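Local coordinates for protein ORF14 (Streptomyces clavuligerus, PDB 2WPX) that probably transfers acyl groups as a tandem GNAT protein of clavulanic acid biosynthesis, and binds acetyl-CoA, at residues A[153-158]-A[327-332]; A[83-88]-A[119-124]; A[238-243]-A[282-287]. One frame throughout, in Å; residues are numbered along the deposited sequence.

In the fold
Contacts 1 and 2 lie next to each other, with centres 14 Å apart, and share a seam: strand 323-334 of contact 1 pairs with strand 120-127 of contact 2. Contact 2 comes first along the chain, inside the N-terminal GNAT domain, where acetyl-CoA is bound. Contact 1 then joins strand 149-162 to the final strand of the chain, 323-334, and contact 3 falls between those two segments in sequence. It belongs to the C-terminal GNAT domain, its centre 28 Å from contact 1 and 35 Å from contact 2. The two domains are thus stitched together through their late strands, with contact 1 at the junction.

Contact 1: A[153-158]-A[327-332]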
ATOM      1  N   ILE A 153       5.040  -7.320  15.708  1.00 25.41           N
ATOM      2  CA  ILE A 153       3.654  -7.201  15.290  1.00 25.87           C
ATOM      3  C   ILE A 153       3.436  -8.097  14.064  1.00 25.06           C
ATOM      4  O   ILE A 153       4.384  -8.492  13.371  1.00 24.61           O
ATOM      5  CB  ILE A 153       3.278  -5.715  14.970  1.00 25.84           C
ATOM      6  CG1 ILE A 153       4.029  -5.227  13.739  1.00 22.57           C
ATOM      7  CG2 ILE A 153       3.517  -4.814  16.222  1.00 26.71           C
ATOM      8  CD1 ILE A 153       4.201  -3.738  13.647  1.00 24.11           C
ATOM      9  N   PRO A 154       2.180  -8.442  13.809  1.00 25.42           N
ATOM     10  CA  PRO A 154       1.752  -9.242  12.699  1.00 23.67           C
ATOM     11  C   PRO A 154       2.326  -8.668  11.442  1.00 22.30           C
ATOM     12  O   PRO A 154       2.123  -7.489  11.179  1.00 22.50           O
ATOM     13  CB  PRO A 154       0.258  -8.976  12.644  1.00 24.18           C
ATOM     14  CG  PRO A 154      -0.123  -8.648  13.997  1.00 26.56           C
ATOM     15  CD  PRO A 154       1.050  -7.985  14.644  1.00 26.77           C
ATOM     16  N   ALA A 155       3.015  -9.498  10.669  1.00 20.26           N
ATOM     17  CA  ALA A 155       3.373  -9.176   9.324  1.00 18.78           C
ATOM     18  C   ALA A 155       2.145  -9.224   8.375  1.00 18.27           C
ATOM     19  O   ALA A 155       1.077  -9.766   8.728  1.00 18.08           O
ATOM     20  CB  ALA A 155       4.467 -10.126   8.838  1.00 17.91           C
ATOM     21  N   GLY A 156       2.325  -8.692   7.161  1.00 16.01           N
ATOM     22  CA  GLY A 156       1.245  -8.704   6.193  1.00 15.86           C
ATOM     23  C   GLY A 156       1.388  -9.909   5.288  1.00 16.43           C
ATOM     24  O   GLY A 156       2.492 -10.243   4.856  1.00 16.59           O
ATOM     25  N   THR A 157       0.291 -10.575   4.978  1.00 16.70           N
ATOM     26  CA  THR A 157       0.346 -11.580   3.925  1.00 17.85           C
ATOM     27  C   THR A 157      -0.144 -10.996   2.627  1.00 16.64           C
ATOM     28  O   THR A 157      -1.316 -10.612   2.512  1.00 15.94           O
ATOM     29  CB  THR A 157      -0.581 -12.749   4.213  1.00 18.90           C
ATOM     30  OG1 THR A 157      -0.295 -13.250   5.506  1.00 23.79           O
ATOM     31  CG2 THR A 157      -0.387 -13.839   3.188  1.00 17.93           C
ATOM     32  N   HIS A 158       0.741 -10.985   1.636  1.00 17.02           N
ATOM     33  CA  HIS A 158       0.485 -10.284   0.392  1.00 16.31           C
ATOM     34  C   HIS A 158       0.028 -11.276  -0.645  1.00 16.90           C
ATOM     35  O   HIS A 158       0.739 -12.233  -0.900  1.00 19.00           O
ATOM     36  CB  HIS A 158       1.741  -9.529  -0.047  1.00 15.68           C
ATOM     37  CG  HIS A 158       1.545  -8.707  -1.272  1.00 14.27           C
ATOM     38  ND1 HIS A 158       2.471  -8.661  -2.280  1.00 14.32           N
ATOM     39  CD2 HIS A 158       0.525  -7.899  -1.663  1.00 15.15           C
ATOM     40  CE1 HIS A 158       2.041  -7.871  -3.254  1.00 12.57           C
ATOM     41  NE2 HIS A 158       0.865  -7.382  -2.898  1.00 12.88           N
ATOM     42  N   ARG A 327       5.655 -11.968   1.935  1.00 16.45           N
ATOM     43  CA  ARG A 327       5.369 -11.532   3.300  1.00 15.92           C
ATOM     44  C   ARG A 327       5.882 -10.098   3.514  1.00 16.62           C
ATOM     45  O   ARG A 327       6.990  -9.757   3.065  1.00 16.39           O
ATOM     46  CB  ARG A 327       6.058 -12.457   4.288  1.00 17.24           C
ATOM     47  CG  ARG A 327       5.631 -12.238   5.740  1.00 19.63           C
ATOM     48  CD  ARG A 327       6.179 -13.321   6.678  1.00 19.72           C
ATOM     49  NE  ARG A 327       5.607 -13.262   8.025  1.00 24.26           N
ATOM     50  CZ  ARG A 327       6.321 -13.252   9.152  1.00 28.33           C
ATOM     51  NH1 ARG A 327       7.650 -13.308   9.112  1.00 25.98           N
ATOM     52  NH2 ARG A 327       5.713 -13.201  10.331  1.00 28.97           N
ATOM     53  N   TRP A 328       5.083  -9.261   4.188  1.00 14.79           N
ATOM     54  CA  TRP A 328       5.439  -7.855   4.382  1.00 15.68           C
ATOM     55  C   TRP A 328       5.825  -7.643   5.832  1.00 16.26           C
ATOM     56  O   TRP A 328       4.941  -7.516   6.658  1.00 17.47           O
ATOM     57  CB  TRP A 328       4.237  -6.955   4.032  1.00 15.34           C
ATOM     58  CG  TRP A 328       4.078  -6.744   2.597  1.00 14.85           C
ATOM     59  CD1 TRP A 328       4.826  -7.298   1.614  1.00 15.23           C
ATOM     60  CD2 TRP A 328       3.075  -5.936   1.941  1.00 15.98           C
ATOM     61  NE1 TRP A 328       4.375  -6.872   0.375  1.00 13.78           N
ATOM     62  CE2 TRP A 328       3.324  -6.012   0.549  1.00 15.38           C
ATOM     63  CE3 TRP A 328       2.002  -5.141   2.393  1.00 14.90           C
ATOM     64  CZ2 TRP A 328       2.520  -5.315  -0.417  1.00 17.91           C
ATOM     65  CZ3 TRP A 328       1.219  -4.432   1.431  1.00 16.71           C
ATOM     66  CH2 TRP A 328       1.489  -4.516   0.060  1.00 14.74           C
ATOM     67  N   VAL A 329       7.122  -7.645   6.149  1.00 25.70           N
ATOM     68  CA  VAL A 329       7.586  -7.707   7.531  1.00 22.02           C
ATOM     69  C   VAL A 329       8.022  -6.315   8.049  1.00 20.87           C
ATOM     70  O   VAL A 329       8.764  -5.598   7.359  1.00 19.69           O
ATOM     71  CB  VAL A 329       8.770  -8.686   7.705  1.00 20.97           C
ATOM     72  CG1 VAL A 329       9.045  -8.890   9.186  1.00 18.62           C
ATOM     73  CG2 VAL A 329       8.531  -9.972   7.016  1.00 19.66           C
ATOM     74  N   PHE A 330       7.549  -5.938   9.243  1.00 20.22           N
ATOM     75  CA  PHE A 330       7.795  -4.596   9.775  1.00 19.35           C
ATOM     76  C   PHE A 330       9.057  -4.564  10.581  1.00 17.57           C
ATOM     77  O   PHE A 330       9.259  -5.389  11.498  1.00 17.53           O
ATOM     78  CB  PHE A 330       6.584  -4.074  10.557  1.00 21.08           C
ATOM     79  CG  PHE A 330       5.322  -4.134   9.754  1.00 27.63           C
ATOM     80  CD1 PHE A 330       5.118  -3.267   8.696  1.00 30.18           C
ATOM     81  CD2 PHE A 330       4.371  -5.135   9.985  1.00 33.48           C
ATOM     82  CE1 PHE A 330       3.951  -3.376   7.884  1.00 35.62           C
ATOM     83  CE2 PHE A 330       3.230  -5.249   9.185  1.00 34.38           C
ATOM     84  CZ  PHE A 330       3.019  -4.367   8.145  1.00 36.80           C
ATOM     85  N   TRP A 331       9.955  -3.657  10.204  1.00 16.43           N
ATOM     86  CA  TRP A 331      11.231  -3.536  10.896  1.00 13.97           C
ATOM     87  C   TRP A 331      11.348  -2.136  11.436  1.00 14.52           C
ATOM     88  O   TRP A 331      10.721  -1.210  10.922  1.00 14.58           O
ATOM     89  CB  TRP A 331      12.413  -3.800   9.957  1.00 13.56           C
ATOM     90  CG  TRP A 331      12.679  -5.268   9.429  1.00 11.87           C
ATOM     91  CD1 TRP A 331      11.886  -6.007   8.628  1.00 15.43           C
ATOM     92  CD2 TRP A 331      13.841  -6.053   9.651  1.00 11.42           C
ATOM     93  NE1 TRP A 331      12.481  -7.199   8.299  1.00 12.89           N
ATOM     94  CE2 TRP A 331      13.677  -7.266   8.940  1.00 11.73           C
ATOM     95  CE3 TRP A 331      15.006  -5.866  10.411  1.00 13.30           C
ATOM     96  CZ2 TRP A 331      14.651  -8.282   8.929  1.00 12.26           C
ATOM     97  CZ3 TRP A 331      15.971  -6.868  10.401  1.00 10.35           C
ATOM     98  CH2 TRP A 331      15.778  -8.070   9.670  1.00 10.89           C
ATOM     99  N   THR A 332      12.242  -1.959  12.395  1.00 14.28           N
ATOM    100  CA  THR A 332      12.373  -0.690  13.090  1.00 15.75           C
ATOM    101  C   THR A 332      13.827  -0.507  13.514  1.00 16.49           C
ATOM    102  O   THR A 332      14.573  -1.502  13.720  1.00 18.34           O
ATOM    103  CB  THR A 332      11.447  -0.633  14.354  1.00 16.66           C
ATOM    104  OG1 THR A 332      11.595   0.633  14.983  1.00 19.76           O
ATOM    105  CG2 THR A 332      11.834  -1.731  15.413  1.00 15.64           C
TER
HETATM  106  O   HOH W   1       5.801  -7.732  10.987  1.00 12.56           O
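G156 and W328 form an antiparallel hydrogen-bonded pair, strands 156-158 and 327-332 running at 155° to each other, with G156 N giving to W328 O and W328 N to G156 O, both at 2.9 Å. Before G156 the chain is loop, and there a water bridges the two segments, donating to I153 O and accepting from F330 N.

On the face that carries W328, the ring of H158 lies over the indole as an offset stack, centroids 4.4 Å apart and planes at 24°. W328 CZ2 sits above the centre of the imidazole, while H158 CB covers the five-membered ring of the indole in a CH-pi contact. CG of H158 is anti to its backbone N (chi1 -176°), which sets CG over the indole, 3.6 Å from W328 CZ2. Its two nitrogens are held from outside, ND1 by D326 and NE2 by E303; two carboxylates around one imidazole would be expected to favour its protonated form. Farther along, F330 turns its edge to the loop: CE2 lies 3.2 Å from P154 O, in the plane of the ring, and CD2 is 3.8 Å from I153 CG1, the two side chains crossing at about a right angle.

The opposite face carries T157 and R327, a non-hydrogen-bonded pair; R327 runs back to A155, just before the strand. The extended arginine lays a face of its guanidinium over A155 CB, 3.4 Å from R327 NE, and its NH2 makes a salt bridge with E308.

Strand 323-334 lies between 120-127 and 149-162, and 149-162 in turn lies next to 301-307. This order is consistent with a strand exchange that ties the tandem halves together, and W331 packs on A140, A143 and A144 of helix 138-145.

Contact 2: A[83-88]-A[119-124]. With GOL (glycerol), chain D.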
ATOM      1  N   PRO A  83       6.856  10.627  16.486  1.00 20.96           N
ATOM      2  CA  PRO A  83       8.277  10.393  16.721  1.00 21.52           C
ATOM      3  C   PRO A  83       8.919   9.439  15.672  1.00 20.25           C
ATOM      4  O   PRO A  83      10.077   9.070  15.792  1.00 21.68           O
ATOM      5  CB  PRO A  83       8.258   9.741  18.116  1.00 21.24           C
ATOM      6  CG  PRO A  83       6.978   8.930  18.070  1.00 19.59           C
ATOM      7  CD  PRO A  83       6.022   9.941  17.496  1.00 21.94           C
ATOM      8  N   THR A  84       8.181   9.095  14.647  1.00 20.44           N
ATOM      9  CA  THR A  84       8.616   8.118  13.658  1.00 20.25           C
ATOM     10  C   THR A  84       8.965   8.706  12.291  1.00 18.69           C
ATOM     11  O   THR A  84       8.389   9.704  11.850  1.00 18.20           O
ATOM     12  CB  THR A  84       7.445   7.140  13.413  1.00 20.87           C
ATOM     13  OG1 THR A  84       7.484   6.128  14.438  1.00 24.81           O
ATOM     14  CG2 THR A  84       7.586   6.492  12.098  1.00 22.81           C
ATOM     15  N   ALA A  85       9.896   8.066  11.610  1.00 17.35           N
ATOM     16  CA  ALA A  85      10.119   8.351  10.213  1.00 16.00           C
ATOM     17  C   ALA A  85      10.067   7.036   9.457  1.00 15.04           C
ATOM     18  O   ALA A  85      10.823   6.105   9.781  1.00 14.99           O
ATOM     19  CB  ALA A  85      11.433   8.991  10.027  1.00 15.64           C
ATOM     20  N   ARG A  86       9.204   6.978   8.445  1.00 14.10           N
ATOM     21  CA  ARG A  86       8.964   5.786   7.710  1.00 15.12           C
ATOM     22  C   ARG A  86       9.707   5.776   6.345  1.00 14.94           C
ATOM     23  O   ARG A  86       9.602   6.731   5.556  1.00 14.58           O
ATOM     24  CB  ARG A  86       7.487   5.646   7.461  1.00 16.10           C
ATOM     25  CG  ARG A  86       7.221   4.598   6.427  1.00 20.35           C
ATOM     26  CD  ARG A  86       5.775   4.135   6.469  1.00 27.18           C
ATOM     27  NE  ARG A  86       4.832   5.203   6.850  1.00 30.12           N
ATOM     28  CZ  ARG A  86       4.252   6.024   5.970  1.00 30.09           C
ATOM     29  NH1 ARG A  86       4.571   5.897   4.683  1.00 28.33           N
ATOM     30  NH2 ARG A  86       3.380   6.967   6.368  1.00 24.72           N
ATOM     31  N   VAL A  87      10.410   4.680   6.067  1.00 13.84           N
ATOM     32  CA  VAL A  87      11.119   4.573   4.806  1.00 14.26           C
ATOM     33  C   VAL A  87      10.199   4.125   3.713  1.00 15.55           C
ATOM     34  O   VAL A  87       9.897   2.966   3.628  1.00 16.54           O
ATOM     35  CB  VAL A  87      12.349   3.634   4.901  1.00 13.73           C
ATOM     36  CG1 VAL A  87      13.062   3.562   3.557  1.00 13.69           C
ATOM     37  CG2 VAL A  87      13.301   4.178   5.969  1.00 10.76           C
ATOM     38  N   ASP A  88       9.735   5.044   2.865  1.00 16.63           N
ATOM     39  CA  ASP A  88       8.772   4.628   1.862  1.00 18.23           C
ATOM     40  C   ASP A  88       9.498   4.085   0.646  1.00 17.62           C
ATOM     41  O   ASP A  88       8.897   3.390  -0.158  1.00 18.21           O
ATOM     42  CB  ASP A  88       7.876   5.767   1.454  1.00 20.04           C
ATOM     43  CG  ASP A  88       6.616   5.835   2.286  1.00 26.85           C
ATOM     44  OD1 ASP A  88       5.881   6.825   2.099  1.00 33.73           O
ATOM     45  OD2 ASP A  88       6.303   4.896   3.077  1.00 29.98           O
ATOM     46  N   THR A 119      12.862   9.858  16.445  1.00 20.41           N
ATOM     47  CA  THR A 119      13.661   8.927  17.192  1.00 20.89           C
ATOM     48  C   THR A 119      13.828   7.578  16.456  1.00 21.34           C
ATOM     49  O   THR A 119      14.821   6.850  16.677  1.00 21.69           O
ATOM     50  CB  THR A 119      12.956   8.614  18.542  1.00 21.60           C
ATOM     51  OG1 THR A 119      12.800   9.836  19.268  1.00 19.99           O
ATOM     52  CG2 THR A 119      13.775   7.635  19.377  1.00 23.63           C
ATOM     53  N   THR A 120      12.859   7.245  15.606  1.00 20.26           N
ATOM     54  CA  THR A 120      12.725   5.868  15.104  1.00 20.68           C
ATOM     55  C   THR A 120      12.510   5.847  13.567  1.00 19.09           C
ATOM     56  O   THR A 120      11.773   6.676  12.997  1.00 17.27           O
ATOM     57  CB  THR A 120      11.564   5.106  15.798  1.00 21.40           C
ATOM     58  OG1 THR A 120      11.858   4.905  17.178  1.00 25.15           O
ATOM     59  CG2 THR A 120      11.382   3.745  15.196  1.00 22.55           C
ATOM     60  N   LEU A 121      13.185   4.910  12.913  1.00 17.65           N
ATOM     61  CA  LEU A 121      13.035   4.725  11.485  1.00 16.55           C
ATOM     62  C   LEU A 121      12.297   3.389  11.321  1.00 16.85           C
ATOM     63  O   LEU A 121      12.605   2.424  12.015  1.00 16.71           O
ATOM     64  CB  LEU A 121      14.408   4.646  10.904  1.00 15.95           C
ATOM     65  CG  LEU A 121      14.821   5.417   9.675  1.00 17.66           C
ATOM     66  CD1 LEU A 121      14.016   6.697   9.364  1.00 19.46           C
ATOM     67  CD2 LEU A 121      16.309   5.679   9.830  1.00 18.21           C
ATOM     68  N   THR A 122      11.261   3.350  10.485  1.00 16.53           N
ATOM     69  CA  THR A 122      10.516   2.088  10.300  1.00 17.64           C
ATOM     70  C   THR A 122      10.419   1.764   8.847  1.00 17.93           C
ATOM     71  O   THR A 122      10.513   2.640   7.965  1.00 17.74           O
ATOM     72  CB  THR A 122       9.075   2.054  10.927  1.00 19.31           C
ATOM     73  OG1 THR A 122       8.193   2.872  10.161  1.00 18.28           O
ATOM     74  CG2 THR A 122       9.050   2.520  12.393  1.00 17.26           C
ATOM     75  N   ALA A 123      10.187   0.494   8.588  1.00 17.54           N
ATOM     76  CA  ALA A 123      10.353  -0.032   7.275  1.00 17.08           C
ATOM     77  C   ALA A 123       9.527  -1.289   7.072  1.00 16.03           C
ATOM     78  O   ALA A 123       9.372  -2.093   7.991  1.00 17.72           O
ATOM     79  CB  ALA A 123      11.868  -0.339   7.039  1.00 16.61           C
ATOM     80  N   THR A 124       9.003  -1.443   5.871  1.00 14.88           N
ATOM     81  CA  THR A 124       8.408  -2.676   5.436  1.00 15.44           C
ATOM     82  C   THR A 124       9.375  -3.471   4.511  1.00 15.62           C
ATOM     83  O   THR A 124       9.855  -2.967   3.497  1.00 16.98           O
ATOM     84  CB  THR A 124       7.118  -2.435   4.716  1.00 15.02           C
ATOM     85  OG1 THR A 124       6.278  -1.631   5.544  1.00 18.47           O
ATOM     86  CG2 THR A 124       6.426  -3.732   4.485  1.00 13.70           C
TER
HETATM   87  C1  GOL D1339      11.950   0.637  -0.127  1.00 35.14           C
HETATM   88  O1  GOL D1339      12.084   0.291  -1.501  1.00 34.59           O
HETATM   89  C2  GOL D1339      11.216  -0.348   0.834  1.00 32.59           C
HETATM   90  O2  GOL D1339       9.860  -0.431   0.453  1.00 32.48           O
HETATM   91  C3  GOL D1339      11.372   0.203   2.275  1.00 33.17           C
HETATM   92  O3  GOL D1339      10.278   0.121   3.196  1.00 31.92           O
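A85 gives its N-H to T120 O at 2.7 Å and takes T122 N on its carbonyl O at 2.9 Å, both on the edge facing the parallel strand 120-124. V87 N continues the ladder to T122 O at 2.8 Å, and the strands cross at 31°.

L121 carries the apolar side of the pairing. Its CB lies 4.0 Å from A85 O. CG swings to V87, 4.2 Å from V87 CG2, at a first torsion of -133° that leaves it off a staggered position. CD1 then comes back over the neighbouring strand, 3.5 Å from A85 CB and 3.3 Å from A85 O. T84, R86, T120 and T122 point to the opposite face, where the hydroxyl of T122 lies beside R86 CB. R86 bends at its third torsion and binds D88 by a salt bridge, NH1 to OD2 at 2.6 Å, on the syn side of the carboxylate.

Past R86 the strands draw apart, and O3 of a glycerol, probably from the crystallisation liquor, lies between V87 O and T124. Such splaying is the GNAT feature beside which acetyl-CoA binds, and A123 touches the cofactor. The beta-alpha-beta crossover runs through helix 101-115, whose A109, R110 and A113 cover L121, with strands 69-79 and 323-334 on the outer edges.

Contact 3: A[238-243]-A[282-287]; sequences TGAVHD and TLLKLA
T238 and L284 make the tightest apolar meeting between strand 238-242 and helix 282-287, with T238 CG2 3.5 Å from L284 CD2. The methyl of T238 is anti to its backbone N, since OG1 holds the other position at chi1 -60°, and from there it also reaches A287 CB at 4.1 Å. The leucine comes in obliquely, and its CD2 does nearly all the work on the helix side: besides the threonine methyl it lies 4.1 Å from A240 CB and 3.8 Å from A240 N. It lies over the extended backbone at G239, near G239 C, between T238 and A240, whose CB atoms both point toward the helix.

This is alpha-on-beta packing of the C-terminal GNAT domain. Helix 280-295 follows strand 263-271 and leads to 301-307, the place that helix 101-115 takes in the first domain, and it packs on the strand with the axes of the short segments 8.2 Å apart and running at 144°, nearer antiparallel than crosswise.

One polar group of the contact has its partner outside the two segments: T238 OG1 is hydrogen-bonded to N288 ND2, one residue beyond A287, which helps to set the rotation of the threonine and leaves its methyl turned to the leucine. The helix bond A287 N to L283 O, 2.9 Å, belongs to the regular turn that puts L284 and A287, three residues apart, on the same side facing the strand. L182 of strand 180-185 packs against T238, L283 and A287, adding a second strand to the apolar layer.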
ATOM      1  N   THR A 238     -18.181  -0.895  -3.126  1.00 13.15           N
ATOM      2  CA  THR A 238     -19.460  -1.520  -2.849  1.00 12.76           C
ATOM      3  C   THR A 238     -19.673  -1.501  -1.337  1.00 12.03           C
ATOM      4  O   THR A 238     -18.759  -1.752  -0.562  1.00 11.25           O
ATOM      5  CB  THR A 238     -19.482  -2.958  -3.326  1.00 13.73           C
ATOM      6  OG1 THR A 238     -19.251  -2.974  -4.744  1.00 15.30           O
ATOM      7  CG2 THR A 238     -20.861  -3.624  -2.980  1.00 13.11           C
ATOM      8  N   GLY A 239     -20.872  -1.135  -0.929  1.00 12.44           N
ATOM      9  CA  GLY A 239     -21.232  -1.077   0.479  1.00 11.83           C
ATOM     10  C   GLY A 239     -22.500  -1.864   0.768  1.00 12.50           C
ATOM     11  O   GLY A 239     -23.334  -2.091  -0.105  1.00 12.80           O
ATOM     12  N   ALA A 240     -22.623  -2.349   1.998  1.00 12.83           N
ATOM     13  CA  ALA A 240     -23.833  -3.058   2.336  1.00 14.12           C
ATOM     14  C   ALA A 240     -24.557  -2.246   3.377  1.00 14.04           C
ATOM     15  O   ALA A 240     -23.963  -1.877   4.392  1.00 13.11           O
ATOM     16  CB  ALA A 240     -23.526  -4.425   2.865  1.00 14.07           C
ATOM     17  N   VAL A 241     -25.829  -1.952   3.118  1.00 14.86           N
ATOM     18  CA  VAL A 241     -26.593  -1.190   4.096  1.00 16.59           C
ATOM     19  C   VAL A 241     -27.580  -2.071   4.806  1.00 17.05           C
ATOM     20  O   VAL A 241     -28.244  -2.863   4.168  1.00 18.66           O
ATOM     21  CB  VAL A 241     -27.341   0.029   3.480  1.00 17.59           C
ATOM     22  CG1 VAL A 241     -28.199   0.696   4.561  1.00 17.49           C
ATOM     23  CG2 VAL A 241     -26.338   1.046   2.908  1.00 15.58           C
ATOM     24  N   HIS A 242     -27.689  -1.925   6.117  1.00 17.45           N
ATOM     25  CA  HIS A 242     -28.736  -2.612   6.876  1.00 18.19           C
ATOM     26  C   HIS A 242     -30.022  -1.790   6.930  1.00 20.24           C
ATOM     27  O   HIS A 242     -30.109  -0.821   7.693  1.00 20.75           O
ATOM     28  CB  HIS A 242     -28.236  -3.012   8.267  1.00 17.11           C
ATOM     29  CG  HIS A 242     -29.237  -3.799   9.080  1.00 21.98           C
ATOM     30  ND1 HIS A 242     -29.855  -3.290  10.210  1.00 21.04           N
ATOM     31  CD2 HIS A 242     -29.711  -5.070   8.936  1.00 19.77           C
ATOM     32  CE1 HIS A 242     -30.663  -4.212  10.723  1.00 20.43           C
ATOM     33  NE2 HIS A 242     -30.614  -5.286   9.954  1.00 17.70           N
ATOM     34  N   ASP A 243     -31.045  -2.190   6.148  1.00 21.83           N
ATOM     35  CA  ASP A 243     -32.237  -1.329   5.965  1.00 23.56           C
ATOM     36  C   ASP A 243     -32.901  -0.890   7.278  1.00 24.57           C
ATOM     37  O   ASP A 243     -33.321   0.263   7.415  1.00 26.42           O
ATOM     38  CB  ASP A 243     -33.290  -1.931   5.019  1.00 23.95           C
ATOM     39  CG  ASP A 243     -32.689  -2.455   3.673  1.00 27.00           C
ATOM     40  OD1 ASP A 243     -33.305  -3.393   3.111  1.00 31.66           O
ATOM     41  OD2 ASP A 243     -31.659  -1.955   3.153  1.00 23.01           O
ATOM     42  N   THR A 282     -17.624 -11.943   1.724  1.00 18.13           N
ATOM     43  CA  THR A 282     -17.683 -12.607   0.432  1.00 18.70           C
ATOM     44  C   THR A 282     -18.600 -11.864  -0.537  1.00 17.28           C
ATOM     45  O   THR A 282     -18.260 -11.650  -1.667  1.00 17.01           O
ATOM     46  CB  THR A 282     -18.101 -14.074   0.588  1.00 20.47           C
ATOM     47  OG1 THR A 282     -17.112 -14.734   1.399  1.00 24.88           O
ATOM     48  CG2 THR A 282     -18.130 -14.760  -0.764  1.00 21.02           C
ATOM     49  N   LEU A 283     -19.773 -11.455  -0.088  1.00 17.58           N
ATOM     50  CA  LEU A 283     -20.709 -10.826  -1.004  1.00 17.49           C
ATOM     51  C   LEU A 283     -20.102  -9.528  -1.504  1.00 16.23           C
ATOM     52  O   LEU A 283     -20.110  -9.255  -2.678  1.00 17.99           O
ATOM     53  CB  LEU A 283     -22.031 -10.516  -0.304  1.00 17.68           C
ATOM     54  CG  LEU A 283     -22.901  -9.500  -1.050  1.00 18.03           C
ATOM     55  CD1 LEU A 283     -23.512 -10.130  -2.289  1.00 17.11           C
ATOM     56  CD2 LEU A 283     -23.972  -8.962  -0.129  1.00 18.76           C
ATOM     57  N   LEU A 284     -19.582  -8.723  -0.582  1.00 15.74           N
ATOM     58  CA  LEU A 284     -18.941  -7.471  -0.898  1.00 14.81           C
ATOM     59  C   LEU A 284     -17.743  -7.614  -1.904  1.00 14.88           C
ATOM     60  O   LEU A 284     -17.687  -6.902  -2.895  1.00 14.57           O
ATOM     61  CB  LEU A 284     -18.554  -6.747   0.403  1.00 14.31           C
ATOM     62  CG  LEU A 284     -19.726  -6.063   1.118  1.00 15.64           C
ATOM     63  CD1 LEU A 284     -19.243  -5.430   2.407  1.00 15.91           C
ATOM     64  CD2 LEU A 284     -20.443  -4.986   0.251  1.00 12.39           C
ATOM     65  N   LYS A 285     -16.821  -8.540  -1.684  1.00 15.95           N
ATOM     66  CA  LYS A 285     -15.686  -8.658  -2.623  1.00 16.87           C
ATOM     67  C   LYS A 285     -16.104  -9.067  -4.009  1.00 16.39           C
ATOM     68  O   LYS A 285     -15.569  -8.542  -5.001  1.00 15.55           O
ATOM     69  CB  LYS A 285     -14.598  -9.610  -2.127  1.00 18.14           C
ATOM     70  CG  LYS A 285     -13.895  -9.114  -0.924  1.00 18.81           C
ATOM     71  CD  LYS A 285     -13.047 -10.247  -0.415  1.00 24.05           C
ATOM     72  CE  LYS A 285     -11.728  -9.735   0.135  1.00 26.55           C
ATOM     73  NZ  LYS A 285     -12.039  -9.364   1.500  1.00 26.31           N
ATOM     74  N   LEU A 286     -17.076  -9.986  -4.082  1.00 17.35           N
ATOM     75  CA  LEU A 286     -17.519 -10.488  -5.368  1.00 17.56           C
ATOM     76  C   LEU A 286     -18.343  -9.447  -6.079  1.00 17.19           C
ATOM     77  O   LEU A 286     -18.161  -9.258  -7.285  1.00 17.92           O
ATOM     78  CB  LEU A 286     -18.302 -11.772  -5.234  1.00 19.26           C
ATOM     79  CG  LEU A 286     -17.395 -12.967  -5.014  1.00 19.08           C
ATOM     80  CD1 LEU A 286     -18.309 -14.079  -4.594  1.00 18.44           C
ATOM     81  CD2 LEU A 286     -16.656 -13.345  -6.294  1.00 13.04           C
ATOM     82  N   ALA A 287     -19.233  -8.757  -5.364  1.00 15.97           N
ATOM     83  CA  ALA A 287     -20.001  -7.692  -6.025  1.00 15.82           C
ATOM     84  C   ALA A 287     -19.065  -6.565  -6.467  1.00 14.91           C
ATOM     85  O   ALA A 287     -19.210  -6.057  -7.569  1.00 15.61           O
ATOM     86  CB  ALA A 287     -21.144  -7.117  -5.074  1.00 14.97           C
TER